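Local coordinates for protein B-agarase (Agarivorans gilvus, PDB 5Z6P) that is an agarase of glycoside hydrolase family 50, probably hydrolysing the beta-1,4-glycosidic bonds of agarose, at residues Leu614-Met625 with His636-Lys646. Numbering follows the deposited sequence.
Sequences LYLGCRFADWGM and HVDVVSYNYYK
Phe620 and Tyr642 form a single parallel backbone bridge between two buried segments in the probable catalytic barrel. Phe620 N donates to Ser641 O at 3.0 Å, and Asn643 N to Phe620 O at 2.9 Å; both donors stand well out of the carbonyl plane, off the lone pairs. One extra residue, Cys618, shifts the register, Gly617 lying nearest Val640 and Arg619 nearest Ser641. Across this shift Ser641 OG, set between backbone N and carbonyl carbon (chi1 53°), donates to Leu616 O at 2.7 Å and accepts from Arg619 N at 2.8 Å. Strand 614-615 pairs in parallel with 501-506, and 640-643 with 664-668; the contact connects these two sheet edges, with helix 627-634 in the beta-alpha-beta crossover, consistent with a (beta/alpha)8 barrel. At Tyr615, Asp638 OD2 takes the backbone N on its anti lone pair, nearly straight (173°), and salt-bridges Lys607, while Asp638 N and Val639 N converge on Tyr615 O. Farther along, Asn643 OD1 lies over one guanidinium face of Arg619, 3.7 Å from NH2; Arg619 NE hydrogen-bonds Asn508, NH2 forms a salt bridge with Glu668, and Asn643 ND2 hydrogen-bonds Glu509. Met625 SD meets the Tyr642 ring edge, 4.1 Å from CD2, a Met-aromatic contact.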
loop_
_atom_site.group_PDB
_atom_site.type_symbol
_atom_site.label_atom_id
_atom_site.label_comp_id
_atom_site.label_asym_id
_atom_site.label_seq_id
_atom_site.Cartn_x
_atom_site.Cartn_y
_atom_site.Cartn_z
ATOM N N LEU A 614 -18.109 16.233 1.539
ATOM C CA LEU A 614 -17.272 15.702 2.590
ATOM C C LEU A 614 -15.788 15.822 2.280
ATOM O O LEU A 614 -15.333 15.528 1.173
ATOM C CB LEU A 614 -17.634 14.234 2.851
ATOM C CG LEU A 614 -19.055 14.002 3.391
ATOM C CD1 LEU A 614 -19.345 12.527 3.575
ATOM C CD2 LEU A 614 -19.275 14.734 4.700
ATOM N N TYR A 615 -15.043 16.280 3.272
ATOM C CA TYR A 615 -13.595 16.312 3.192
ATOM C C TYR A 615 -13.065 15.088 3.939
ATOM O O TYR A 615 -13.281 14.939 5.145
ATOM C CB TYR A 615 -13.057 17.628 3.768
ATOM C CG TYR A 615 -11.565 17.675 3.987
ATOM C CD1 TYR A 615 -10.684 17.030 3.130
ATOM C CD2 TYR A 615 -11.039 18.369 5.065
ATOM C CE1 TYR A 615 -9.307 17.079 3.349
ATOM C CE2 TYR A 615 -9.694 18.424 5.290
ATOM C CZ TYR A 615 -8.823 17.777 4.436
ATOM O OH TYR A 615 -7.481 17.854 4.696
ATOM N N LEU A 616 -12.381 14.212 3.210
ATOM C CA LEU A 616 -12.074 12.881 3.710
ATOM C C LEU A 616 -10.640 12.703 4.167
ATOM O O LEU A 616 -10.219 11.594 4.428
ATOM C CB LEU A 616 -12.397 11.838 2.637
ATOM C CG LEU A 616 -13.814 11.912 2.069
ATOM C CD1 LEU A 616 -13.918 10.992 0.883
ATOM C CD2 LEU A 616 -14.895 11.580 3.089
ATOM N N GLY A 617 -9.883 13.790 4.263
ATOM C CA GLY A 617 -8.553 13.688 4.837
ATOM C C GLY A 617 -7.425 13.366 3.873
ATOM O O GLY A 617 -7.525 13.631 2.678
ATOM N N CYS A 618 -6.341 12.806 4.401
ATOM C CA CYS A 618 -5.097 12.676 3.648
ATOM C C CYS A 618 -4.545 11.264 3.558
ATOM O O CYS A 618 -3.385 11.074 3.181
ATOM C CB CYS A 618 -4.022 13.569 4.262
ATOM S SG CYS A 618 -3.622 13.142 5.952
ATOM N N ARG A 619 -5.357 10.286 3.939
ATOM C CA ARG A 619 -5.032 8.887 3.747
ATOM C C ARG A 619 -3.724 8.521 4.440
ATOM O O ARG A 619 -2.678 8.395 3.786
ATOM C CB ARG A 619 -4.957 8.564 2.239
ATOM C CG ARG A 619 -6.211 9.019 1.473
ATOM C CD ARG A 619 -5.999 9.083 -0.041
ATOM N NE ARG A 619 -5.752 7.765 -0.603
ATOM C CZ ARG A 619 -6.713 6.882 -0.844
ATOM N NH1 ARG A 619 -7.976 7.201 -0.570
ATOM N NH2 ARG A 619 -6.415 5.692 -1.364
ATOM N N PHE A 620 -3.793 8.372 5.765
ATOM C CA PHE A 620 -2.633 8.034 6.588
ATOM C C PHE A 620 -2.058 6.643 6.271
ATOM O O PHE A 620 -2.753 5.641 6.432
ATOM C CB PHE A 620 -3.001 8.060 8.084
ATOM C CG PHE A 620 -3.355 9.424 8.625
ATOM C CD1 PHE A 620 -2.422 10.458 8.612
ATOM C CD2 PHE A 620 -4.595 9.658 9.194
ATOM C CE1 PHE A 620 -2.742 11.718 9.143
ATOM C CE2 PHE A 620 -4.921 10.914 9.728
ATOM C CZ PHE A 620 -3.990 11.932 9.689
ATOM N N ALA A 621 -0.792 6.567 5.866
ATOM C CA ALA A 621 -0.124 5.260 5.837
ATOM C C ALA A 621 0.219 4.873 7.266
ATOM O O ALA A 621 0.332 5.750 8.126
ATOM C CB ALA A 621 1.122 5.298 4.983
ATOM N N ASP A 622 0.405 3.578 7.520
ATOM C CA ASP A 622 0.689 3.113 8.877
ATOM C C ASP A 622 2.073 3.568 9.369
ATOM O O ASP A 622 2.305 3.627 10.580
ATOM C CB ASP A 622 0.522 1.580 8.991
ATOM C CG ASP A 622 1.512 0.777 8.122
ATOM O OD1 ASP A 622 2.257 1.348 7.321
ATOM O OD2 ASP A 622 1.514 -0.455 8.233
ATOM N N TRP A 623 2.966 3.922 8.441
ATOM C CA TRP A 623 4.280 4.477 8.797
ATOM C C TRP A 623 4.264 6.013 8.791
ATOM O O TRP A 623 5.277 6.662 9.059
ATOM C CB TRP A 623 5.362 3.980 7.834
ATOM C CG TRP A 623 4.929 4.034 6.398
ATOM C CD1 TRP A 623 4.511 2.980 5.630
ATOM C CD2 TRP A 623 4.840 5.193 5.561
ATOM N NE1 TRP A 623 4.173 3.416 4.381
ATOM C CE2 TRP A 623 4.372 4.770 4.309
ATOM C CE3 TRP A 623 5.108 6.555 5.750
ATOM C CZ2 TRP A 623 4.165 5.649 3.253
ATOM C CZ3 TRP A 623 4.907 7.419 4.708
ATOM C CH2 TRP A 623 4.450 6.966 3.473
ATOM N N GLY A 624 3.117 6.583 8.450
ATOM C CA GLY A 624 2.976 8.019 8.396
ATOM C C GLY A 624 1.791 8.459 9.215
ATOM O O GLY A 624 0.920 9.156 8.718
ATOM N N MET A 625 1.751 8.025 10.467
ATOM C CA MET A 625 0.687 8.416 11.375
ATOM C C MET A 625 1.081 8.255 12.825
ATOM O O MET A 625 1.988 7.499 13.171
ATOM C CB MET A 625 -0.597 7.634 11.087
ATOM C CG MET A 625 -0.510 6.161 11.327
ATOM S SD MET A 625 -2.143 5.412 11.176
ATOM C CE MET A 625 -2.766 5.570 12.852
ATOM N N HIS A 636 -10.720 18.855 11.878
ATOM C CA HIS A 636 -11.111 19.542 10.657
ATOM C C HIS A 636 -11.726 18.653 9.558
ATOM O O HIS A 636 -12.547 19.127 8.804
ATOM C CB HIS A 636 -9.901 20.313 10.087
ATOM C CG HIS A 636 -9.357 21.352 11.021
ATOM N ND1 HIS A 636 -10.001 22.550 11.262
ATOM C CD2 HIS A 636 -8.243 21.373 11.797
ATOM C CE1 HIS A 636 -9.318 23.246 12.149
ATOM N NE2 HIS A 636 -8.248 22.556 12.491
ATOM N N VAL A 637 -11.339 17.385 9.459
ATOM C CA VAL A 637 -11.914 16.556 8.411
ATOM C C VAL A 637 -13.333 16.121 8.762
ATOM O O VAL A 637 -13.751 16.176 9.915
ATOM C CB VAL A 637 -11.054 15.304 8.117
ATOM C CG1 VAL A 637 -9.607 15.714 7.828
ATOM C CG2 VAL A 637 -11.132 14.316 9.250
ATOM N N ASP A 638 -14.078 15.703 7.750
ATOM C CA ASP A 638 -15.378 15.131 7.972
ATOM C C ASP A 638 -15.247 13.621 8.249
ATOM O O ASP A 638 -15.971 13.061 9.083
ATOM C CB ASP A 638 -16.267 15.406 6.775
ATOM C CG ASP A 638 -16.555 16.890 6.590
ATOM O OD1 ASP A 638 -17.001 17.547 7.542
ATOM O OD2 ASP A 638 -16.339 17.396 5.491
ATOM N N VAL A 639 -14.317 12.981 7.544
ATOM C CA VAL A 639 -14.027 11.569 7.722
ATOM C C VAL A 639 -12.530 11.409 7.763
ATOM O O VAL A 639 -11.831 11.991 6.928
ATOM C CB VAL A 639 -14.593 10.695 6.578
ATOM C CG1 VAL A 639 -14.235 9.222 6.800
ATOM C CG2 VAL A 639 -16.071 10.868 6.436
ATOM N N VAL A 640 -12.025 10.628 8.710
ATOM C CA VAL A 640 -10.597 10.358 8.756
ATOM C C VAL A 640 -10.295 9.139 7.873
ATOM O O VAL A 640 -10.975 8.106 7.975
ATOM C CB VAL A 640 -10.083 10.122 10.193
ATOM C CG1 VAL A 640 -8.578 9.997 10.197
ATOM C CG2 VAL A 640 -10.507 11.265 11.124
ATOM N N SER A 641 -9.308 9.279 6.984
ATOM C CA SER A 641 -8.978 8.215 6.044
ATOM C C SER A 641 -7.643 7.571 6.403
ATOM O O SER A 641 -6.674 8.266 6.737
ATOM C CB SER A 641 -8.953 8.735 4.599
ATOM O OG SER A 641 -8.116 9.862 4.413
ATOM N N TYR A 642 -7.625 6.241 6.373
ATOM C CA TYR A 642 -6.427 5.441 6.608
ATOM C C TYR A 642 -6.203 4.448 5.458
ATOM O O TYR A 642 -7.169 3.934 4.905
ATOM C CB TYR A 642 -6.534 4.646 7.920
ATOM C CG TYR A 642 -6.963 5.437 9.140
ATOM C CD1 TYR A 642 -8.308 5.633 9.430
ATOM C CD2 TYR A 642 -6.013 5.965 10.014
ATOM C CE1 TYR A 642 -8.699 6.351 10.574
ATOM C CE2 TYR A 642 -6.381 6.674 11.139
ATOM C CZ TYR A 642 -7.729 6.872 11.410
ATOM O OH TYR A 642 -8.090 7.585 12.532
ATOM N N ASN A 643 -4.945 4.177 5.114
ATOM C CA ASN A 643 -4.634 3.043 4.229
ATOM C C ASN A 643 -4.087 1.919 5.098
ATOM O O ASN A 643 -3.293 2.174 5.982
ATOM C CB ASN A 643 -3.628 3.421 3.132
ATOM C CG ASN A 643 -4.168 4.457 2.158
ATOM O OD1 ASN A 643 -5.379 4.685 2.060
ATOM N ND2 ASN A 643 -3.267 5.075 1.418
ATOM N N TYR A 644 -4.515 0.680 4.874
ATOM C CA TYR A 644 -4.132 -0.363 5.809
ATOM C C TYR A 644 -4.009 -1.725 5.166
ATOM O O TYR A 644 -4.988 -2.435 4.967
ATOM C CB TYR A 644 -5.114 -0.423 6.978
ATOM C CG TYR A 644 -4.528 -1.037 8.216
ATOM C CD1 TYR A 644 -3.498 -0.409 8.897
ATOM C CD2 TYR A 644 -5.004 -2.251 8.718
ATOM C CE1 TYR A 644 -2.945 -0.964 10.015
ATOM C CE2 TYR A 644 -4.457 -2.817 9.852
ATOM C CZ TYR A 644 -3.432 -2.161 10.500
ATOM O OH TYR A 644 -2.863 -2.691 11.623
ATOM N N TYR A 645 -2.759 -2.064 4.873
ATOM C CA TYR A 645 -2.390 -3.288 4.188
ATOM C C TYR A 645 -2.041 -4.358 5.209
ATOM O O TYR A 645 -0.875 -4.637 5.453
ATOM C CB TYR A 645 -1.224 -3.023 3.246
ATOM C CG TYR A 645 -1.600 -2.193 2.032
ATOM C CD1 TYR A 645 -2.236 -2.780 0.943
ATOM C CD2 TYR A 645 -1.333 -0.831 1.974
ATOM C CE1 TYR A 645 -2.576 -2.043 -0.181
ATOM C CE2 TYR A 645 -1.677 -0.088 0.870
ATOM C CZ TYR A 645 -2.293 -0.701 -0.217
ATOM O OH TYR A 645 -2.631 0.026 -1.332
ATOM N N LYS A 646 -3.076 -4.918 5.831
ATOM C CA LYS A 646 -2.930 -6.042 6.745
ATOM C C LYS A 646 -4.113 -6.963 6.472
ATOM O O LYS A 646 -4.903 -6.699 5.574
ATOM C CB LYS A 646 -2.898 -5.579 8.211
ATOM C CG LYS A 646 -1.786 -4.577 8.566
ATOM C CD LYS A 646 -0.404 -5.201 8.545
ATOM C CE LYS A 646 0.683 -4.140 8.355
ATOM N NZ LYS A 646 2.015 -4.731 8.039
HETATM O O HOH W 1 -6.729 11.202 7.104
HETATM O O HOH W 2 -0.288 -0.894 6.061
HETATM O O HOH W 3 -0.878 1.961 5.559
HETATM O O HOH W 4 3.452 -2.220 7.117
#